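Local coordinates for variant surface glycoprotein MITAT 1.1 (Trypanosoma brucei brucei, PDB 5LY9) that forms, through the N-terminal domain present here, part of the dense surface coat whose antigenic variation lets the trypanosome evade the host immune response, at residues 22-27 and 92-97; 99-104 and 243-248. All blocks are in the same frame, centred on the assembly; numbering follows the deposited sequence.

Overall arrangement
Both contacts are buried and both are built on helix 62-114. In contact 1 its residues 92-97 meet helix 24-55, near the centre of the chain, through small side chains at close backbone range. In contact 2, about 12 Å away between centres, residues 99-104 meet helix 244-254 at wider backbone spacing, through leucine, tyrosine and tryptophan packed about the alanine A245. Across both pairs of segments the packing is without polar bonds, polar groups being bound elsewhere; small-residue packing in one contrasts with a CH-pi contact in the other. E248 links the two, its OE2 receiving R93 NE at 2.7 Å and R96 NH1 in salt bridges. Each contact also touches the second subunit.

Contact 1: 22-27 and 92-97; sequences SKVSGE and IRSARA
S94 is the first residue of segment 92-97 to meet the other helix: its OG lies 3.7 Å from CG1 of V24, a van der Waals approach of hydroxyl to methyl. That methyl is placed by its torsion, since V24 CG1 stands anti to the backbone N (chi1 170°) and extends over the 94-95 peptide, coming within 3.8 Å of S94 O and 4.2 Å of A95 CA. The hydroxyl of S94 has its polar partner elsewhere, in a hydrogen bond with E256 OE2, while V24 also packs on R253 of helix 244-254.

At A95 the two backbones come together, with CA only 4.4 Å from CA of S25. Small residues at this point, alanine against serine, permit the approach, which joins helix 24-55 at V24 and S25 to helix 62-114, the two long helices that form the coiled-coil hairpin of an A-type VSG N-terminal domain. The methyl of A95 sits 3.7 Å from S25 OG and rests against the S25 backbone, 3.9 Å from S25 CA. R96 follows, its CB directed away from helix 24-55; its guanidinium reaches P150 O of the second subunit through NH2.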
ATOM      1  N   SER A  22      -6.662  -3.430 -13.351  1.00 20.50           N
ATOM      2  CA  SER A  22      -6.783  -4.617 -12.526  1.00 20.60           C
ATOM      3  C   SER A  22      -5.426  -5.051 -11.958  1.00 19.84           C
ATOM      4  O   SER A  22      -5.416  -5.630 -10.889  1.00 18.92           O
ATOM      5  CB  SER A  22      -7.441  -5.769 -13.336  1.00 22.29           C
ATOM      6  OG  SER A  22      -6.490  -6.285 -14.199  1.00 25.16           O
ATOM      7  N   LYS A  23      -4.306  -4.692 -12.592  1.00 19.70           N
ATOM      8  CA  LYS A  23      -2.986  -5.107 -12.132  1.00 20.03           C
ATOM      9  C   LYS A  23      -2.230  -4.070 -11.362  1.00 19.37           C
ATOM     10  O   LYS A  23      -1.156  -4.372 -10.859  1.00 19.96           O
ATOM     11  CB  LYS A  23      -2.097  -5.605 -13.281  1.00 21.62           C
ATOM     12  CG  LYS A  23      -2.565  -6.904 -13.904  1.00 25.12           C
ATOM     13  CD  LYS A  23      -1.490  -7.537 -14.812  1.00 27.74           C
ATOM     14  CE  LYS A  23      -1.862  -8.980 -15.135  1.00 31.09           C
ATOM     15  NZ  LYS A  23      -0.759  -9.481 -16.030  1.00 33.29           N
ATOM     16  N   VAL A  24      -2.767  -2.867 -11.234  1.00 19.28           N
ATOM     17  CA  VAL A  24      -2.028  -1.813 -10.561  1.00 19.31           C
ATOM     18  C   VAL A  24      -1.683  -2.167  -9.112  1.00 19.23           C
ATOM     19  O   VAL A  24      -0.562  -1.933  -8.691  1.00 19.49           O
ATOM     20  CB  VAL A  24      -2.746  -0.420 -10.681  1.00 19.26           C
ATOM     21  CG1 VAL A  24      -2.099   0.621  -9.765  1.00 19.83           C
ATOM     22  CG2 VAL A  24      -2.754   0.029 -12.139  1.00 19.76           C
ATOM     23  N   SER A  25      -2.609  -2.731  -8.347  1.00 19.60           N
ATOM     24  CA  SER A  25      -2.380  -3.100  -6.939  1.00 19.64           C
ATOM     25  C   SER A  25      -1.224  -4.034  -6.810  1.00 20.03           C
ATOM     26  O   SER A  25      -0.303  -3.851  -5.970  1.00 19.99           O
ATOM     27  CB  SER A  25      -3.626  -3.652  -6.269  1.00 21.39           C
ATOM     28  OG  SER A  25      -4.612  -2.617  -6.341  1.00 23.72           O
ATOM     29  N   GLY A  26      -1.263  -5.082  -7.641  1.00 19.35           N
ATOM     30  CA  GLY A  26      -0.185  -6.044  -7.726  1.00 19.83           C
ATOM     31  C   GLY A  26       1.159  -5.496  -8.145  1.00 19.75           C
ATOM     32  O   GLY A  26       2.216  -5.919  -7.639  1.00 19.79           O
ATOM     33  N   GLU A  27       1.125  -4.527  -9.038  1.00 18.99           N
ATOM     34  CA  GLU A  27       2.364  -3.873  -9.415  1.00 20.35           C
ATOM     35  C   GLU A  27       2.862  -3.025  -8.275  1.00 20.14           C
ATOM     36  O   GLU A  27       4.070  -3.035  -8.040  1.00 20.19           O
ATOM     37  CB  GLU A  27       2.261  -3.071 -10.729  1.00 21.28           C
ATOM     38  CG  GLU A  27       3.505  -2.235 -10.950  1.00 22.62           C
ATOM     39  CD  GLU A  27       3.773  -1.787 -12.379  1.00 26.68           C
ATOM     40  OE1 GLU A  27       4.409  -0.687 -12.505  1.00 27.67           O
ATOM     41  OE2 GLU A  27       3.541  -2.587 -13.352  1.00 27.01           O
ATOM     42  N   ILE A  92       0.365   2.962  -1.958  1.00 20.52           N
ATOM     43  CA  ILE A  92      -1.011   2.805  -1.489  1.00 20.22           C
ATOM     44  C   ILE A  92      -1.956   3.756  -2.252  1.00 20.01           C
ATOM     45  O   ILE A  92      -3.090   3.348  -2.673  1.00 19.13           O
ATOM     46  CB  ILE A  92      -1.107   2.983   0.026  1.00 21.15           C
ATOM     47  CG1 ILE A  92      -0.377   1.807   0.706  1.00 21.45           C
ATOM     48  CG2 ILE A  92      -2.554   3.001   0.493  1.00 20.84           C
ATOM     49  CD1 ILE A  92      -0.362   2.013   2.203  1.00 22.69           C
ATOM     50  N   ARG A  93      -1.534   4.988  -2.417  1.00 18.33           N
ATOM     51  CA  ARG A  93      -2.345   5.974  -3.110  1.00 19.01           C
ATOM     52  C   ARG A  93      -2.691   5.451  -4.525  1.00 19.23           C
ATOM     53  O   ARG A  93      -3.857   5.493  -4.987  1.00 17.72           O
ATOM     54  CB  ARG A  93      -1.646   7.311  -3.220  1.00 18.54           C
ATOM     55  CG  ARG A  93      -2.444   8.378  -3.887  1.00 18.69           C
ATOM     56  CD  ARG A  93      -1.575   9.511  -4.355  1.00 19.10           C
ATOM     57  NE  ARG A  93      -2.385  10.520  -5.021  1.00 20.25           N
ATOM     58  CZ  ARG A  93      -1.869  11.572  -5.611  1.00 21.33           C
ATOM     59  NH1 ARG A  93      -0.539  11.798  -5.595  1.00 23.18           N
ATOM     60  NH2 ARG A  93      -2.665  12.450  -6.152  1.00 22.43           N
ATOM     61  N   SER A  94      -1.688   4.960  -5.253  1.00 18.83           N
ATOM     62  CA  SER A  94      -1.937   4.521  -6.619  1.00 19.08           C
ATOM     63  C   SER A  94      -2.787   3.248  -6.671  1.00 19.26           C
ATOM     64  O   SER A  94      -3.718   3.140  -7.503  1.00 18.72           O
ATOM     65  CB  SER A  94      -0.620   4.280  -7.381  1.00 18.89           C
ATOM     66  OG  SER A  94      -0.843   3.943  -8.743  1.00 19.19           O
ATOM     67  N   ALA A  95      -2.482   2.292  -5.829  1.00 19.67           N
ATOM     68  CA  ALA A  95      -3.310   1.066  -5.746  1.00 19.35           C
ATOM     69  C   ALA A  95      -4.768   1.438  -5.485  1.00 19.76           C
ATOM     70  O   ALA A  95      -5.644   0.950  -6.197  1.00 18.71           O
ATOM     71  CB  ALA A  95      -2.766   0.103  -4.711  1.00 19.72           C
ATOM     72  N   ARG A  96      -5.049   2.325  -4.547  1.00 18.92           N
ATOM     73  CA  ARG A  96      -6.451   2.617  -4.191  1.00 19.46           C
ATOM     74  C   ARG A  96      -7.088   3.516  -5.226  1.00 19.60           C
ATOM     75  O   ARG A  96      -8.315   3.431  -5.445  1.00 19.77           O
ATOM     76  CB  ARG A  96      -6.563   3.165  -2.782  1.00 19.73           C
ATOM     77  CG  ARG A  96      -6.085   4.580  -2.547  1.00 19.62           C
ATOM     78  CD  ARG A  96      -7.274   5.500  -2.680  1.00 20.64           C
ATOM     79  NE  ARG A  96      -7.082   6.921  -2.282  1.00 20.27           N
ATOM     80  CZ  ARG A  96      -6.527   7.844  -3.045  1.00 21.12           C
ATOM     81  NH1 ARG A  96      -5.872   7.546  -4.179  1.00 21.49           N
ATOM     82  NH2 ARG A  96      -6.533   9.096  -2.651  1.00 20.64           N
ATOM     83  N   ALA A  97      -6.300   4.346  -5.890  1.00 19.08           N
ATOM     84  CA  ALA A  97      -6.866   5.261  -6.891  1.00 18.82           C
ATOM     85  C   ALA A  97      -7.327   4.418  -8.072  1.00 19.33           C
ATOM     86  O   ALA A  97      -8.468   4.590  -8.604  1.00 19.38           O
ATOM     87  CB  ALA A  97      -5.841   6.225  -7.347  1.00 20.03           C
TER

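Contact 2: 99-104 and 243-248; sequences AYLKGS and APAWHE
With CG anti to the backbone N (chi1 176°), L101 carries its two methyl branches across to W246, whose own CG lies beside its backbone N and anti to the carbonyl carbon. The tryptophan CB leaves its helix away from segment 99-104, yet the indole turns back far enough for one face to receive the leucine. L101 CD1 stands 3.7 Å from the centroid of the five-membered ring and 13° off the normal, a CH-pi contact well over the face, and its closest ring atom is W246 CE2 at 3.6 Å. L101 CD2 sits above the rim of the six-membered ring, 3.9 Å from W246 CE3. The two side chains cross at about a right angle.

Beside this pair A245 directs its methyl at helix 62-114, where the ring of Y100 meets it obliquely: Y100 CD2 and A245 CB are 4.0 Å apart. The backbones are nearest here, L101 CA to A245 CA being 5.8 Å. Y100 OH is bound by D106 of the second subunit.

A short helix from the region following the long hairpin is thus packed on helix 62-114, the long return helix of the VSG N-terminal domain. The segments run antiparallel at a marked slant, 139° between their directions and 9.3 Å between axes. L14 and L17 of helix 8-21 touch the indole, L21 packs on L101, Y167 meets the indole edge-to-face, and W246 NE1 binds L214 O just past strand 211-213.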
ATOM      1  N   ALA A  99      -8.045   1.204  -8.019  1.00 17.70           N
ATOM      2  CA  ALA A  99      -9.113   0.343  -7.621  1.00 17.45           C
ATOM      3  C   ALA A  99     -10.430   1.101  -7.519  1.00 17.68           C
ATOM      4  O   ALA A  99     -11.471   0.617  -7.933  1.00 18.01           O
ATOM      5  CB  ALA A  99      -8.762  -0.331  -6.321  1.00 18.43           C
ATOM      6  N   TYR A 100     -10.390   2.351  -7.029  1.00 17.91           N
ATOM      7  CA  TYR A 100     -11.627   3.133  -6.900  1.00 18.69           C
ATOM      8  C   TYR A 100     -12.243   3.447  -8.258  1.00 18.96           C
ATOM      9  O   TYR A 100     -13.449   3.255  -8.486  1.00 19.18           O
ATOM     10  CB  TYR A 100     -11.297   4.437  -6.148  1.00 18.50           C
ATOM     11  CG  TYR A 100     -12.488   5.329  -5.874  1.00 18.91           C
ATOM     12  CD1 TYR A 100     -13.665   4.855  -5.233  1.00 19.34           C
ATOM     13  CD2 TYR A 100     -12.470   6.650  -6.278  1.00 20.62           C
ATOM     14  CE1 TYR A 100     -14.708   5.682  -4.968  1.00 19.91           C
ATOM     15  CE2 TYR A 100     -13.540   7.514  -6.005  1.00 21.47           C
ATOM     16  CZ  TYR A 100     -14.676   7.021  -5.370  1.00 21.57           C
ATOM     17  OH  TYR A 100     -15.740   7.854  -5.140  1.00 21.61           O
ATOM     18  N   LEU A 101     -11.413   3.948  -9.175  1.00 19.53           N
ATOM     19  CA  LEU A 101     -11.838   4.210 -10.552  1.00 19.70           C
ATOM     20  C   LEU A 101     -12.340   2.926 -11.231  1.00 19.29           C
ATOM     21  O   LEU A 101     -13.446   2.939 -11.854  1.00 18.70           O
ATOM     22  CB  LEU A 101     -10.713   4.894 -11.334  1.00 19.77           C
ATOM     23  CG  LEU A 101     -11.052   5.099 -12.790  1.00 19.86           C
ATOM     24  CD1 LEU A 101     -12.211   6.028 -12.923  1.00 21.38           C
ATOM     25  CD2 LEU A 101      -9.810   5.657 -13.513  1.00 21.08           C
ATOM     26  N   LYS A 102     -11.632   1.808 -11.046  1.00 18.91           N
ATOM     27  CA  LYS A 102     -12.049   0.531 -11.612  1.00 18.60           C
ATOM     28  C   LYS A 102     -13.394   0.100 -11.090  1.00 19.46           C
ATOM     29  O   LYS A 102     -14.263  -0.430 -11.849  1.00 19.50           O
ATOM     30  CB  LYS A 102     -11.008  -0.508 -11.317  1.00 19.06           C
ATOM     31  CG  LYS A 102     -11.362  -1.838 -11.875  1.00 19.78           C
ATOM     32  CD  LYS A 102     -10.215  -2.787 -11.859  1.00 20.49           C
ATOM     33  CE  LYS A 102     -10.582  -4.257 -11.849  1.00 20.93           C
ATOM     34  NZ  LYS A 102     -11.506  -4.679 -12.967  1.00 21.69           N
ATOM     35  N   GLY A 103     -13.652   0.373  -9.795  1.00 19.92           N
ATOM     36  CA  GLY A 103     -14.963  -0.023  -9.222  1.00 20.60           C
ATOM     37  C   GLY A 103     -16.097   0.701  -9.856  1.00 20.32           C
ATOM     38  O   GLY A 103     -17.175   0.128 -10.103  1.00 19.40           O
ATOM     39  N   SER A 104     -15.924   1.983 -10.176  1.00 19.76           N
ATOM     40  CA  SER A 104     -16.974   2.698 -10.824  1.00 19.91           C
ATOM     41  C   SER A 104     -17.159   2.287 -12.286  1.00 19.52           C
ATOM     42  O   SER A 104     -18.315   2.108 -12.745  1.00 20.04           O
ATOM     43  CB  SER A 104     -16.734   4.231 -10.833  1.00 21.24           C
ATOM     44  OG  SER A 104     -16.599   4.702  -9.426  1.00 22.13           O
ATOM     45  N   ALA A 243     -13.646  15.420 -13.076  1.00 24.97           N
ATOM     46  CA  ALA A 243     -13.534  13.981 -13.128  1.00 24.51           C
ATOM     47  C   ALA A 243     -12.502  13.572 -12.088  1.00 23.94           C
ATOM     48  O   ALA A 243     -11.474  13.023 -12.422  1.00 22.35           O
ATOM     49  CB  ALA A 243     -13.151  13.550 -14.535  1.00 24.99           C
ATOM     50  N   PRO A 244     -12.758  13.908 -10.808  1.00 23.54           N
ATOM     51  CA  PRO A 244     -11.680  13.723  -9.810  1.00 23.24           C
ATOM     52  C   PRO A 244     -11.125  12.310  -9.756  1.00 22.52           C
ATOM     53  O   PRO A 244      -9.931  12.190  -9.551  1.00 22.82           O
ATOM     54  CB  PRO A 244     -12.305  14.122  -8.460  1.00 24.05           C
ATOM     55  CG  PRO A 244     -13.730  14.131  -8.730  1.00 25.13           C
ATOM     56  CD  PRO A 244     -13.966  14.482 -10.171  1.00 25.34           C
ATOM     57  N   ALA A 245     -11.938  11.264  -9.781  1.00 21.26           N
ATOM     58  CA  ALA A 245     -11.356   9.921  -9.691  1.00 21.50           C
ATOM     59  C   ALA A 245     -10.386   9.623 -10.833  1.00 20.25           C
ATOM     60  O   ALA A 245      -9.405   8.875 -10.642  1.00 20.32           O
ATOM     61  CB  ALA A 245     -12.421   8.847  -9.614  1.00 21.60           C
ATOM     62  N   TRP A 246     -10.664  10.173 -12.030  1.00 19.54           N
ATOM     63  CA  TRP A 246      -9.807   9.995 -13.204  1.00 20.22           C
ATOM     64  C   TRP A 246      -8.519  10.785 -13.058  1.00 20.23           C
ATOM     65  O   TRP A 246      -7.462  10.264 -13.325  1.00 19.44           O
ATOM     66  CB  TRP A 246     -10.524  10.432 -14.469  1.00 20.92           C
ATOM     67  CG  TRP A 246     -11.747   9.618 -14.737  1.00 21.52           C
ATOM     68  CD1 TRP A 246     -12.999   9.786 -14.233  1.00 21.85           C
ATOM     69  CD2 TRP A 246     -11.849   8.545 -15.664  1.00 22.27           C
ATOM     70  NE1 TRP A 246     -13.865   8.890 -14.789  1.00 22.55           N
ATOM     71  CE2 TRP A 246     -13.190   8.120 -15.684  1.00 22.88           C
ATOM     72  CE3 TRP A 246     -10.941   7.888 -16.474  1.00 22.36           C
ATOM     73  CZ2 TRP A 246     -13.622   7.036 -16.495  1.00 23.47           C
ATOM     74  CZ3 TRP A 246     -11.371   6.829 -17.253  1.00 22.44           C
ATOM     75  CH2 TRP A 246     -12.675   6.417 -17.265  1.00 22.84           C
ATOM     76  N   HIS A 247      -8.618  12.006 -12.582  1.00 20.36           N
ATOM     77  CA  HIS A 247      -7.415  12.774 -12.300  1.00 21.12           C
ATOM     78  C   HIS A 247      -6.585  12.073 -11.230  1.00 20.70           C
ATOM     79  O   HIS A 247      -5.365  12.000 -11.370  1.00 21.45           O
ATOM     80  CB  HIS A 247      -7.794  14.152 -11.756  1.00 23.29           C
ATOM     81  CG  HIS A 247      -6.604  15.004 -11.501  1.00 24.21           C
ATOM     82  ND1 HIS A 247      -5.862  14.897 -10.364  1.00 26.02           N
ATOM     83  CD2 HIS A 247      -5.955  15.880 -12.295  1.00 25.88           C
ATOM     84  CE1 HIS A 247      -4.829  15.727 -10.430  1.00 26.80           C
ATOM     85  NE2 HIS A 247      -4.900  16.383 -11.565  1.00 25.10           N
ATOM     86  N   GLU A 248      -7.234  11.531 -10.178  1.00 19.42           N
ATOM     87  CA  GLU A 248      -6.525  10.935  -9.104  1.00 19.95           C
ATOM     88  C   GLU A 248      -5.764   9.663  -9.508  1.00 18.76           C
ATOM     89  O   GLU A 248      -4.589   9.509  -9.175  1.00 19.74           O
ATOM     90  CB  GLU A 248      -7.466  10.640  -7.926  1.00 19.86           C
ATOM     91  CG  GLU A 248      -6.784   9.882  -6.806  1.00 20.07           C
ATOM     92  CD  GLU A 248      -5.696  10.648  -6.047  1.00 21.67           C
ATOM     93  OE1 GLU A 248      -5.477  11.849  -6.251  1.00 22.45           O
ATOM     94  OE2 GLU A 248      -5.051  10.016  -5.207  1.00 22.17           O
TER